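Local coordinates for protein lantibiotic dehydratase (PDB 5EHK) that probably dehydrates serine and threonine residues of the NAI-107 precursor peptide, using glutamate carried on glutamyl-tRNA, at residues A[203-208]-A[430-435]; A[404-409]-A[436-441]; A[529-534]-A[660-665]. All coordinates share one frame; numbering follows the deposited sequence.

Interaction 1. Residues A[203-208]-A[430-435]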
loop_
_atom_site.group_PDB
_atom_site.type_symbol
_atom_site.label_atom_id
_atom_site.label_comp_id
_atom_site.label_asym_id
_atom_site.label_seq_id
_atom_site.Cartn_x
_atom_site.Cartn_y
_atom_site.Cartn_z
ATOM N N THR A 203 -22.159 0.118 24.759
ATOM C CA THR A 203 -21.463 -1.156 24.755
ATOM C C THR A 203 -20.890 -1.359 26.155
ATOM O O THR A 203 -20.388 -0.404 26.779
ATOM C CB THR A 203 -20.383 -1.258 23.626
ATOM O OG1 THR A 203 -19.128 -1.681 24.182
ATOM C CG2 THR A 203 -20.209 0.083 22.869
ATOM N N VAL A 204 -21.038 -2.588 26.655
ATOM C CA VAL A 204 -20.592 -3.001 27.990
ATOM C C VAL A 204 -19.136 -3.453 28.045
ATOM O O VAL A 204 -18.764 -4.430 27.406
ATOM C CB VAL A 204 -21.431 -4.184 28.472
ATOM C CG1 VAL A 204 -20.904 -4.718 29.789
ATOM C CG2 VAL A 204 -22.864 -3.775 28.594
ATOM N N ARG A 205 -18.309 -2.776 28.829
ATOM C CA ARG A 205 -16.921 -3.208 28.973
ATOM C C ARG A 205 -16.574 -3.424 30.436
ATOM O O ARG A 205 -16.415 -2.465 31.194
ATOM C CB ARG A 205 -15.968 -2.202 28.354
ATOM C CG ARG A 205 -15.992 -2.236 26.857
ATOM C CD ARG A 205 -15.074 -1.203 26.238
ATOM N NE ARG A 205 -14.936 -1.510 24.831
ATOM C CZ ARG A 205 -15.481 -0.783 23.860
ATOM N NH1 ARG A 205 -16.166 0.318 24.150
ATOM N NH2 ARG A 205 -15.318 -1.143 22.590
ATOM N N GLY A 206 -16.474 -4.691 30.824
ATOM C CA GLY A 206 -16.151 -5.052 32.191
ATOM C C GLY A 206 -17.287 -4.650 33.104
ATOM O O GLY A 206 -18.406 -5.119 32.937
ATOM N N ASP A 207 -16.997 -3.746 34.036
ATOM C CA ASP A 207 -17.990 -3.209 34.961
ATOM C C ASP A 207 -18.403 -1.794 34.580
ATOM O O ASP A 207 -19.038 -1.091 35.365
ATOM C CB ASP A 207 -17.400 -3.144 36.354
ATOM C CG ASP A 207 -16.212 -2.212 36.413
ATOM O OD1 ASP A 207 -15.331 -2.334 35.518
ATOM O OD2 ASP A 207 -16.185 -1.332 37.304
ATOM N N ARG A 208 -18.038 -1.371 33.376
ATOM C CA ARG A 208 -18.386 -0.036 32.910
ATOM C C ARG A 208 -19.345 -0.094 31.735
ATOM O O ARG A 208 -19.331 -1.049 30.931
ATOM C CB ARG A 208 -17.144 0.719 32.463
ATOM C CG ARG A 208 -16.033 0.774 33.487
ATOM C CD ARG A 208 -15.328 2.114 33.425
ATOM N NE ARG A 208 -15.285 2.656 34.772
ATOM C CZ ARG A 208 -15.553 3.913 35.094
ATOM N NH1 ARG A 208 -15.863 4.795 34.154
ATOM N NH2 ARG A 208 -15.495 4.280 36.368
ATOM N N ASP A 430 -17.330 -3.711 17.461
ATOM C CA ASP A 430 -16.495 -3.552 18.644
ATOM C C ASP A 430 -15.019 -3.917 18.415
ATOM O O ASP A 430 -14.708 -4.989 17.905
ATOM C CB ASP A 430 -17.056 -4.395 19.779
ATOM C CG ASP A 430 -16.343 -4.157 21.073
ATOM O OD1 ASP A 430 -16.581 -3.092 21.678
ATOM O OD2 ASP A 430 -15.546 -5.020 21.489
ATOM N N ASP A 431 -14.127 -3.006 18.788
ATOM C CA ASP A 431 -12.680 -3.193 18.672
ATOM C C ASP A 431 -12.184 -4.444 19.377
ATOM O O ASP A 431 -11.306 -5.136 18.879
ATOM C CB ASP A 431 -11.973 -2.001 19.282
ATOM C CG ASP A 431 -11.887 -0.844 18.338
ATOM O OD1 ASP A 431 -11.491 -1.064 17.167
ATOM O OD2 ASP A 431 -12.217 0.284 18.762
ATOM N N THR A 432 -12.751 -4.723 20.542
ATOM C CA THR A 432 -12.291 -5.812 21.368
ATOM C C THR A 432 -12.901 -7.153 21.006
ATOM O O THR A 432 -12.192 -8.171 20.952
ATOM C CB THR A 432 -12.540 -5.529 22.839
ATOM O OG1 THR A 432 -12.054 -4.216 23.170
ATOM C CG2 THR A 432 -11.841 -6.550 23.663
ATOM N N ARG A 433 -14.216 -7.179 20.814
ATOM C CA ARG A 433 -14.914 -8.440 20.587
ATOM C C ARG A 433 -15.040 -8.813 19.122
ATOM O O ARG A 433 -15.245 -9.991 18.781
ATOM C CB ARG A 433 -16.288 -8.418 21.229
ATOM C CG ARG A 433 -16.289 -7.946 22.650
ATOM C CD ARG A 433 -17.685 -7.945 23.187
ATOM N NE ARG A 433 -17.878 -8.894 24.262
ATOM C CZ ARG A 433 -18.210 -8.526 25.503
ATOM N NH1 ARG A 433 -18.366 -7.226 25.817
ATOM N NH2 ARG A 433 -18.378 -9.468 26.432
ATOM N N GLY A 434 -14.929 -7.810 18.254
ATOM C CA GLY A 434 -15.110 -8.030 16.834
ATOM C C GLY A 434 -13.960 -7.620 15.935
ATOM O O GLY A 434 -12.781 -7.725 16.292
ATOM N N LEU A 435 -14.332 -7.203 14.724
ATOM C CA LEU A 435 -13.415 -6.720 13.711
ATOM C C LEU A 435 -13.113 -5.256 14.005
ATOM O O LEU A 435 -12.043 -4.744 13.669
ATOM C CB LEU A 435 -14.103 -6.815 12.357
ATOM C CG LEU A 435 -13.664 -7.801 11.271
ATOM C CD1 LEU A 435 -13.233 -9.121 11.847
ATOM C CD2 LEU A 435 -14.798 -8.008 10.273
#

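Interaction 2. Residues A[404-409]-A[436-441]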
loop_
_atom_site.group_PDB
_atom_site.type_symbol
_atom_site.label_atom_id
_atom_site.label_comp_id
_atom_site.label_asym_id
_atom_site.label_seq_id
_atom_site.Cartn_x
_atom_site.Cartn_y
_atom_site.Cartn_z
ATOM N N ARG A 404 -16.871 0.518 -1.956
ATOM C CA ARG A 404 -15.472 0.147 -1.868
ATOM C C ARG A 404 -15.034 0.076 -0.403
ATOM O O ARG A 404 -14.192 -0.733 -0.052
ATOM C CB ARG A 404 -14.602 1.140 -2.636
ATOM C CG ARG A 404 -13.187 0.655 -2.792
ATOM C CD ARG A 404 -12.294 1.646 -3.498
ATOM N NE ARG A 404 -10.906 1.174 -3.555
ATOM C CZ ARG A 404 -9.976 1.479 -2.650
ATOM N NH1 ARG A 404 -10.278 2.235 -1.600
ATOM N NH2 ARG A 404 -8.742 1.021 -2.787
ATOM N N ALA A 405 -15.608 0.918 0.446
ATOM C CA ALA A 405 -15.308 0.905 1.882
ATOM C C ALA A 405 -15.549 -0.401 2.674
ATOM O O ALA A 405 -15.182 -0.482 3.840
ATOM C CB ALA A 405 -16.031 2.048 2.576
ATOM N N LEU A 406 -16.192 -1.400 2.084
ATOM C CA LEU A 406 -16.488 -2.608 2.825
ATOM C C LEU A 406 -15.915 -3.780 2.112
ATOM O O LEU A 406 -16.284 -4.910 2.414
ATOM C CB LEU A 406 -17.991 -2.849 2.985
ATOM C CG LEU A 406 -18.920 -1.953 3.800
ATOM C CD1 LEU A 406 -20.324 -2.589 3.885
ATOM C CD2 LEU A 406 -18.360 -1.643 5.201
ATOM N N ARG A 407 -15.053 -3.552 1.134
ATOM C CA ARG A 407 -14.507 -4.704 0.413
ATOM C C ARG A 407 -13.452 -5.475 1.229
ATOM O O ARG A 407 -13.512 -6.704 1.348
ATOM C CB ARG A 407 -14.002 -4.303 -0.967
ATOM C CG ARG A 407 -15.070 -3.691 -1.842
ATOM C CD ARG A 407 -15.863 -4.719 -2.652
ATOM N NE ARG A 407 -16.511 -5.773 -1.876
ATOM C CZ ARG A 407 -17.558 -5.604 -1.054
ATOM N NH1 ARG A 407 -18.069 -4.395 -0.821
ATOM N NH2 ARG A 407 -18.081 -6.659 -0.426
ATOM N N ARG A 408 -12.510 -4.754 1.828
ATOM C CA ARG A 408 -11.536 -5.403 2.697
ATOM C C ARG A 408 -12.197 -5.937 3.979
ATOM O O ARG A 408 -11.799 -6.971 4.501
ATOM C CB ARG A 408 -10.363 -4.471 3.017
ATOM C CG ARG A 408 -9.507 -4.075 1.796
ATOM C CD ARG A 408 -8.519 -2.951 2.167
ATOM N NE ARG A 408 -7.595 -3.455 3.187
ATOM C CZ ARG A 408 -6.542 -4.227 2.921
ATOM N NH1 ARG A 408 -6.240 -4.523 1.660
ATOM N NH2 ARG A 408 -5.786 -4.681 3.907
ATOM N N TYR A 409 -13.200 -5.227 4.487
ATOM C CA TYR A 409 -13.949 -5.664 5.666
ATOM C C TYR A 409 -14.637 -7.017 5.430
ATOM O O TYR A 409 -14.576 -7.925 6.251
ATOM C CB TYR A 409 -14.995 -4.617 5.980
ATOM C CG TYR A 409 -15.476 -4.584 7.407
ATOM C CD1 TYR A 409 -14.651 -4.151 8.419
ATOM C CD2 TYR A 409 -16.771 -4.933 7.724
ATOM C CE1 TYR A 409 -15.093 -4.087 9.719
ATOM C CE2 TYR A 409 -17.230 -4.857 9.002
ATOM C CZ TYR A 409 -16.387 -4.442 10.011
ATOM O OH TYR A 409 -16.833 -4.387 11.320
ATOM N N GLY A 436 -14.042 -4.594 14.685
ATOM C CA GLY A 436 -13.976 -3.156 14.844
ATOM C C GLY A 436 -14.574 -2.515 13.605
ATOM O O GLY A 436 -15.006 -3.212 12.684
ATOM N N PRO A 437 -14.618 -1.180 13.568
ATOM C CA PRO A 437 -15.142 -0.468 12.403
ATOM C C PRO A 437 -14.195 -0.600 11.221
ATOM O O PRO A 437 -13.003 -0.789 11.419
ATOM C CB PRO A 437 -15.181 0.971 12.889
ATOM C CG PRO A 437 -14.103 1.044 13.871
ATOM C CD PRO A 437 -14.092 -0.259 14.581
ATOM N N PRO A 438 -14.721 -0.520 9.996
ATOM C CA PRO A 438 -13.874 -0.668 8.810
ATOM C C PRO A 438 -12.971 0.550 8.655
ATOM O O PRO A 438 -13.304 1.630 9.170
ATOM C CB PRO A 438 -14.890 -0.713 7.658
ATOM C CG PRO A 438 -16.184 -0.976 8.288
ATOM C CD PRO A 438 -16.126 -0.325 9.629
ATOM N N ALA A 439 -11.866 0.378 7.935
ATOM C CA ALA A 439 -10.928 1.460 7.719
ATOM C C ALA A 439 -11.666 2.720 7.295
ATOM O O ALA A 439 -12.535 2.698 6.410
ATOM C CB ALA A 439 -9.908 1.059 6.684
ATOM N N GLY A 440 -11.380 3.808 7.985
ATOM C CA GLY A 440 -11.865 5.094 7.552
ATOM C C GLY A 440 -13.061 5.580 8.320
ATOM O O GLY A 440 -13.404 6.746 8.227
ATOM N N TYR A 441 -13.718 4.708 9.071
ATOM C CA TYR A 441 -14.888 5.156 9.806
ATOM C C TYR A 441 -14.479 6.181 10.867
ATOM O O TYR A 441 -13.497 5.995 11.577
ATOM C CB TYR A 441 -15.646 3.976 10.417
ATOM C CG TYR A 441 -16.632 3.276 9.476
ATOM C CD1 TYR A 441 -17.916 2.970 9.899
ATOM C CD2 TYR A 441 -16.267 2.901 8.178
ATOM C CE1 TYR A 441 -18.814 2.330 9.072
ATOM C CE2 TYR A 441 -17.165 2.252 7.344
ATOM C CZ TYR A 441 -18.442 1.979 7.810
ATOM O OH TYR A 441 -19.355 1.331 7.033
HETATM O O HOH W 1 -12.605 0.982 4.294
#

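Interaction 3. Residues A[529-534]-A[660-665]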
loop_
_atom_site.group_PDB
_atom_site.type_symbol
_atom_site.label_atom_id
_atom_site.label_comp_id
_atom_site.label_asym_id
_atom_site.label_seq_id
_atom_site.Cartn_x
_atom_site.Cartn_y
_atom_site.Cartn_z
ATOM N N GLY A 529 -24.502 12.402 -6.688
ATOM C CA GLY A 529 -25.812 11.802 -6.864
ATOM C C GLY A 529 -26.141 10.998 -5.617
ATOM O O GLY A 529 -25.428 11.075 -4.602
ATOM N N SER A 530 -27.184 10.185 -5.704
ATOM C CA SER A 530 -27.606 9.394 -4.573
ATOM C C SER A 530 -27.820 7.935 -4.980
ATOM O O SER A 530 -27.833 7.613 -6.176
ATOM C CB SER A 530 -28.872 9.990 -3.983
ATOM O OG SER A 530 -29.993 9.226 -4.364
ATOM N N HIS A 531 -27.949 7.039 -4.005
ATOM C CA HIS A 531 -28.233 5.663 -4.351
ATOM C C HIS A 531 -29.625 5.242 -3.901
ATOM O O HIS A 531 -29.965 4.053 -3.904
ATOM C CB HIS A 531 -27.160 4.760 -3.770
ATOM C CG HIS A 531 -25.833 4.939 -4.433
ATOM N ND1 HIS A 531 -25.618 4.626 -5.761
ATOM C CD2 HIS A 531 -24.665 5.444 -3.970
ATOM C CE1 HIS A 531 -24.368 4.916 -6.083
ATOM N NE2 HIS A 531 -23.772 5.419 -5.016
ATOM N N HIS A 532 -30.458 6.231 -3.585
ATOM C CA HIS A 532 -31.825 5.975 -3.127
ATOM C C HIS A 532 -32.868 6.882 -3.781
ATOM O O HIS A 532 -32.819 8.100 -3.636
ATOM C CB HIS A 532 -31.904 6.171 -1.624
ATOM C CG HIS A 532 -33.255 5.889 -1.059
ATOM N ND1 HIS A 532 -33.700 4.607 -0.806
ATOM C CD2 HIS A 532 -34.273 6.716 -0.730
ATOM C CE1 HIS A 532 -34.924 4.662 -0.313
ATOM N NE2 HIS A 532 -35.298 5.929 -0.262
ATOM N N ALA A 533 -33.807 6.303 -4.512
ATOM C CA ALA A 533 -34.918 7.095 -5.069
ATOM C C ALA A 533 -35.703 7.795 -3.960
ATOM O O ALA A 533 -36.300 7.125 -3.115
ATOM C CB ALA A 533 -35.841 6.209 -5.862
ATOM N N GLY A 534 -35.654 9.124 -3.904
ATOM C CA GLY A 534 -36.352 9.834 -2.839
ATOM C C GLY A 534 -35.455 10.550 -1.818
ATOM O O GLY A 534 -35.924 11.405 -1.042
ATOM N N GLN A 660 -25.088 -4.714 -4.843
ATOM C CA GLN A 660 -25.492 -3.870 -5.951
ATOM C C GLN A 660 -24.294 -3.172 -6.620
ATOM O O GLN A 660 -23.484 -2.520 -5.947
ATOM C CB GLN A 660 -26.455 -2.812 -5.450
ATOM C CG GLN A 660 -27.611 -3.336 -4.613
ATOM C CD GLN A 660 -28.548 -2.213 -4.233
ATOM O OE1 GLN A 660 -29.063 -1.537 -5.096
ATOM N NE2 GLN A 660 -28.678 -1.933 -2.943
ATOM N N ARG A 661 -24.188 -3.281 -7.939
ATOM C CA ARG A 661 -23.183 -2.512 -8.663
ATOM C C ARG A 661 -23.570 -1.021 -8.788
ATOM O O ARG A 661 -24.613 -0.692 -9.330
ATOM C CB ARG A 661 -22.930 -3.135 -10.031
ATOM C CG ARG A 661 -21.999 -2.334 -10.903
ATOM C CD ARG A 661 -21.532 -3.147 -12.079
ATOM N NE ARG A 661 -20.456 -2.471 -12.792
ATOM C CZ ARG A 661 -19.689 -3.041 -13.718
ATOM N NH1 ARG A 661 -19.861 -4.321 -14.071
ATOM N NH2 ARG A 661 -18.742 -2.314 -14.291
ATOM N N LEU A 662 -22.739 -0.129 -8.255
ATOM C CA LEU A 662 -23.145 1.255 -8.044
ATOM C C LEU A 662 -22.576 2.229 -9.058
ATOM O O LEU A 662 -21.369 2.342 -9.186
ATOM C CB LEU A 662 -22.703 1.703 -6.663
ATOM C CG LEU A 662 -23.071 0.865 -5.445
ATOM C CD1 LEU A 662 -22.361 1.486 -4.261
ATOM C CD2 LEU A 662 -24.555 0.881 -5.221
ATOM N N TRP A 663 -23.449 2.980 -9.723
ATOM C CA TRP A 663 -23.039 3.942 -10.738
ATOM C C TRP A 663 -22.155 5.041 -10.097
ATOM O O TRP A 663 -22.248 5.305 -8.894
ATOM C CB TRP A 663 -24.289 4.560 -11.377
ATOM C CG TRP A 663 -24.860 5.595 -10.496
ATOM C CD1 TRP A 663 -25.653 5.399 -9.406
ATOM C CD2 TRP A 663 -24.617 7.002 -10.575
ATOM N NE1 TRP A 663 -25.939 6.606 -8.805
ATOM C CE2 TRP A 663 -25.313 7.607 -9.499
ATOM C CE3 TRP A 663 -23.878 7.811 -11.447
ATOM C CZ2 TRP A 663 -25.295 8.984 -9.272
ATOM C CZ3 TRP A 663 -23.853 9.180 -11.226
ATOM C CH2 TRP A 663 -24.562 9.754 -10.146
ATOM N N GLU A 664 -21.289 5.672 -10.888
ATOM C CA GLU A 664 -20.506 6.813 -10.409
ATOM C C GLU A 664 -20.459 7.825 -11.516
ATOM O O GLU A 664 -20.662 7.478 -12.677
ATOM C CB GLU A 664 -19.067 6.402 -10.132
ATOM C CG GLU A 664 -18.865 5.255 -9.195
ATOM C CD GLU A 664 -17.410 5.105 -8.809
ATOM O OE1 GLU A 664 -16.537 5.628 -9.545
ATOM O OE2 GLU A 664 -17.136 4.450 -7.782
ATOM N N PRO A 665 -20.136 9.075 -11.188
ATOM C CA PRO A 665 -19.906 10.083 -12.224
ATOM C C PRO A 665 -18.838 9.679 -13.223
ATOM O O PRO A 665 -18.106 8.725 -12.995
ATOM C CB PRO A 665 -19.410 11.265 -11.423
ATOM C CG PRO A 665 -20.127 11.152 -10.165
ATOM C CD PRO A 665 -20.190 9.688 -9.853
#

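Interaction 1. Residues A[203-208]-A[430-435]
Arg205 and Asp430 reach toward each other tip to tip and meet in a salt bridge, with Arg205 NH2 2.5 Å from Asp430 OD1. The guanidinium and carboxylate planes are 27° apart. Arg205 starts with CG anti to its carbonyl carbon and then runs extended from CG to NE, so its charge is carried well beyond strand 203-205. Thr203, on the same strand, sets OG1 over one face of the guanidinium, toward the rim. Asp430 turns CG anti to its backbone N (chi1 -173°). This directs OD1 at the arginine and leaves OD2 for its own loop. Asp430 OD2 takes the backbone N-H of Arg433 at 2.6 Å on its anti lone pair, an Asx motif, with a weak second bond from the N of Thr432. Arg433 bends at chi3 (115°) and brings the edge of its guanidinium to Val204 O, with NH1 3.2 Å away. The second subunit approaches closely: Asp431 forms a salt bridge with its Arg829, and its Asn830 packs on Arg205. One carboxylate thus both shapes the 430-435 turn and ties it to the hairpin of strands 203-205 and 208-212. The nearby arginine charge and the N-H donors on OD2 probably favour the ionised form of Asp430.

Interaction 2. Residues A[404-409]-A[436-441]
The ring of Pro438 is the bump at the middle of this contact, and the start of helix 407-417 supplies much of the hollow. Tyr409 forms one wall. Its CG lies anti to the backbone N (chi1 -156°), so the phenol extends alongside the 436-438 backbone and turns a face to the proline. Pro438 CG sits over the centre of that face, 3.6 Å from the ring centroid and 13° off the normal, a close CH-pi contact. Pro438 CB rests near the rim, beside Tyr409 CD1. Leu406, at the N-cap position, lies side by side with Pro438 and brings CD2 to 3.8 Å from Pro438 CG. The same methyl also meets Tyr441 OH, at 3.6 Å, where the two side chains cross at about a right angle. The Tyr441 ring in turn lies with a face over Pro438 CD, because the type II turn from Pro438 to Tyr441 folds the chain back. The proline is therefore held between two tyrosine rings, with leucine at its side.

Polar groups tie down both ends. Tyr409 OH donates to Gly436 O at 2.6 Å, in the carbonyl plane, with a C=O...O angle of 155°. At the other end a water donates to Ala405 O and to Ala439 O, bridging the short 3-10 segment 404-405 and the turn.

The contact is buried near the centre of the chain. It fixes the loop after strand 423-424 against the N-terminal end of helix 407-417. Helix 647-656 borders it: Glu654 bonds to Tyr441 OH, Arg650 makes a cation-pi contact with Tyr441, and Asn647 packs on Pro437.

Interaction 3. Residues A[529-534]-A[660-665]
Neither segment forms regular helix or strand. Their backbones stay apart, with the CA atoms of His531 and Leu662 7.7 Å from each other, so side chains bridge most of the gap. Ser530 shapes its own segment by an ST turn, in which OG accepts from the N of His532; Glu502 also bonds to this hydroxyl. Trp663 holds CG in the crowded position between backbone N and carbonyl carbon (chi1 78°). This presents the indole edge to segment 529-534. Trp663 NE1 donates a weak but fairly straight bond to Ser530 O, 3.4 Å away at 166°. Farther along the same edge, Trp663 CZ2 lies 3.7 Å from Gly529 CA. His531 reaches back across the gap and crosses the five-membered ring of the indole obliquely, the planes at 61°. Its CE1 faces Trp663 O, which lies in the imidazole plane at the edge. Leu662 places CD2 over one imidazole face, toward the rim, 4.2 Å from the His531 ring centroid, in a CH-pi contact. The contact joins the loop between strand 521-524 and helix 545-556 to the loop between helix 647-656 and strand 676-682. Strand 500-508 runs beside both: Leu501 and Leu503 pack on Trp663, while Ser500 bonds to Ala533 N.

How the interactions relate
All three contacts lie in the N-terminal dehydratase family region. Interactions 1 and 2 have centres 19 Å apart and share the loop after strand 423-424, which passes directly from 430-435 into 436-441. They touch: Asp431 packs on Pro437, and Leu435 on Tyr409. Their segments alternate along the chain. One loop is thus held on a hairpin at the subunit interface and on a helix start near the chain centre. Interaction 3 comes later in sequence. Its centre is 19 Å from that of interaction 2, with nearest atoms about 6 Å apart. Helix 647-656 borders interaction 2 and leads toward 660-665. Interactions 1 and 3 are far apart, their centres about 34 Å from each other.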